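Assembly chaperone of ribosomal protein L4 (Acl4) (Chaetomium thermophilum, PDB 5TQB) probably acts as a dedicated chaperone that binds ribosomal protein L4 and accompanies it until it is assembled into the ribosome. Local coordinates at residues D101-F106 and C150-V155. Sequence-based numbering, arbitrary orientation.
Sequences DSVAWF and CAVVEV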
loop_
_atom_site.group_PDB
_atom_site.type_symbol
_atom_site.label_atom_id
_atom_site.label_comp_id
_atom_site.label_asym_id
_atom_site.label_seq_id
_atom_site.Cartn_x
_atom_site.Cartn_y
_atom_site.Cartn_z
ATOM N N ASP B 101 18.323 12.742 17.921
ATOM C CA ASP B 101 18.267 13.644 16.776
ATOM C C ASP B 101 16.949 13.493 16.017
ATOM O O ASP B 101 16.380 14.481 15.543
ATOM C CB ASP B 101 19.449 13.388 15.839
ATOM C CG ASP B 101 19.566 14.437 14.747
ATOM O OD1 ASP B 101 20.003 15.567 15.049
ATOM O OD2 ASP B 101 19.232 14.130 13.585
ATOM N N SER B 102 16.464 12.258 15.908
ATOM C CA SER B 102 15.191 11.992 15.243
ATOM C C SER B 102 14.025 12.514 16.067
ATOM O O SER B 102 13.111 13.137 15.530
ATOM C CB SER B 102 15.010 10.497 15.002
ATOM O OG SER B 102 15.940 10.023 14.053
ATOM N N VAL B 103 14.056 12.241 17.369
ATOM C CA VAL B 103 13.012 12.705 18.275
ATOM C C VAL B 103 12.920 14.234 18.271
ATOM O O VAL B 103 11.826 14.798 18.308
ATOM C CB VAL B 103 13.271 12.229 19.711
ATOM C CG1 VAL B 103 12.234 12.814 20.664
ATOM C CG2 VAL B 103 13.244 10.712 19.772
ATOM N N ALA B 104 14.076 14.891 18.237
ATOM C CA ALA B 104 14.132 16.346 18.201
ATOM C C ALA B 104 13.424 16.873 16.955
ATOM O O ALA B 104 12.605 17.786 17.039
ATOM C CB ALA B 104 15.579 16.823 18.237
ATOM N N TRP B 105 13.732 16.290 15.800
ATOM C CA TRP B 105 13.074 16.677 14.556
ATOM C C TRP B 105 11.572 16.384 14.595
ATOM O O TRP B 105 10.758 17.202 14.157
ATOM C CB TRP B 105 13.713 15.963 13.363
ATOM C CG TRP B 105 15.016 16.554 12.916
ATOM C CD1 TRP B 105 16.224 15.924 12.860
ATOM C CD2 TRP B 105 15.241 17.894 12.458
ATOM N NE1 TRP B 105 17.187 16.786 12.395
ATOM C CE2 TRP B 105 16.611 18.003 12.144
ATOM C CE3 TRP B 105 14.417 19.013 12.285
ATOM C CZ2 TRP B 105 17.176 19.184 11.666
ATOM C CZ3 TRP B 105 14.981 20.186 11.813
ATOM C CH2 TRP B 105 16.347 20.262 11.506
ATOM N N PHE B 106 11.211 15.218 15.124
ATOM C CA PHE B 106 9.813 14.816 15.218
ATOM C C PHE B 106 9.046 15.782 16.111
ATOM O O PHE B 106 7.904 16.142 15.816
ATOM C CB PHE B 106 9.696 13.398 15.791
ATOM C CG PHE B 106 9.893 12.296 14.777
ATOM C CD1 PHE B 106 10.650 11.172 15.095
ATOM C CD2 PHE B 106 9.295 12.355 13.530
ATOM C CE1 PHE B 106 10.825 10.145 14.178
ATOM C CE2 PHE B 106 9.468 11.335 12.609
ATOM C CZ PHE B 106 10.234 10.229 12.935
ATOM N N CYS B 150 3.575 8.221 17.204
ATOM C CA CYS B 150 3.874 6.806 17.032
ATOM C C CYS B 150 5.289 6.625 16.512
ATOM O O CYS B 150 5.991 5.696 16.911
ATOM C CB CYS B 150 2.878 6.160 16.071
ATOM S SG CYS B 150 1.208 5.938 16.763
ATOM N N ALA B 151 5.718 7.515 15.624
ATOM C CA ALA B 151 7.076 7.436 15.109
ATOM C C ALA B 151 8.084 7.585 16.248
ATOM O O ALA B 151 9.113 6.914 16.262
ATOM C CB ALA B 151 7.313 8.482 14.048
ATOM N N VAL B 152 7.779 8.457 17.203
ATOM C CA VAL B 152 8.653 8.680 18.353
ATOM C C VAL B 152 8.654 7.466 19.286
ATOM O O VAL B 152 9.698 7.081 19.812
ATOM C CB VAL B 152 8.244 9.954 19.127
ATOM C CG1 VAL B 152 9.106 10.142 20.369
ATOM C CG2 VAL B 152 8.369 11.167 18.227
ATOM N N VAL B 153 7.483 6.868 19.481
ATOM C CA VAL B 153 7.364 5.631 20.248
ATOM C C VAL B 153 8.357 4.588 19.745
ATOM O O VAL B 153 9.050 3.945 20.537
ATOM C CB VAL B 153 5.924 5.054 20.173
ATOM C CG1 VAL B 153 5.871 3.621 20.706
ATOM C CG2 VAL B 153 4.949 5.937 20.949
ATOM N N GLU B 154 8.432 4.439 18.426
ATOM C CA GLU B 154 9.258 3.408 17.806
ATOM C C GLU B 154 10.757 3.708 17.933
ATOM O O GLU B 154 11.578 2.787 17.947
ATOM C CB GLU B 154 8.852 3.218 16.337
ATOM C CG GLU B 154 7.462 2.591 16.168
ATOM C CD GLU B 154 6.815 2.883 14.806
ATOM O OE1 GLU B 154 7.522 3.337 13.877
ATOM O OE2 GLU B 154 5.588 2.659 14.669
ATOM N N VAL B 155 11.119 4.985 18.033
ATOM C CA VAL B 155 12.511 5.346 18.299
ATOM C C VAL B 155 12.894 4.913 19.717
ATOM O O VAL B 155 14.001 4.420 19.949
ATOM C CB VAL B 155 12.763 6.862 18.142
ATOM C CG1 VAL B 155 14.214 7.197 18.430
ATOM C CG2 VAL B 155 12.400 7.328 16.740
#
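Helices 100-125 and 131-156 form an antiparallel helical hairpin, and F106, V103 and S102 of the first meet A151, V152 and V155 of the second, with the local axes 9.9 Å apart at 168°. The ring of F106 carries much of the contact. A151 sets its methyl over one face in a CH-pi contact, CB lying 3.9 Å from the ring centroid, 24° off the normal and displaced toward the CZ end of the ring. V155 comes instead to the rim, its CG2 4.1 Å from F106 CE1, near the ring plane. V152 CG2 packs 3.6 Å from F106 CB at the base of the ring. With V152 CG1 anti to its backbone N (chi1 177°), CG2 lies beside that nitrogen and meets F106, while CG1 meets V103 CG1 at 4.1 Å. V103 likewise divides its branches, CG2 touching V155 CG1 at 3.9 Å. An alanine in place of F106 would probably open a gap between the helices and leave the A151 methyl without its aromatic partner. No hydrogen bond joins the segments; the S102 hydroxyl bonds back to A92 O in helix 86-94. An aromatic side chain of the other protein chain also packs on F106, and a basic side chain of that chain forms a salt bridge with E154. Antiparallel helices joined by apolar side chains in this way fit the helical hairpins from which TPR-like alpha-solenoids are built.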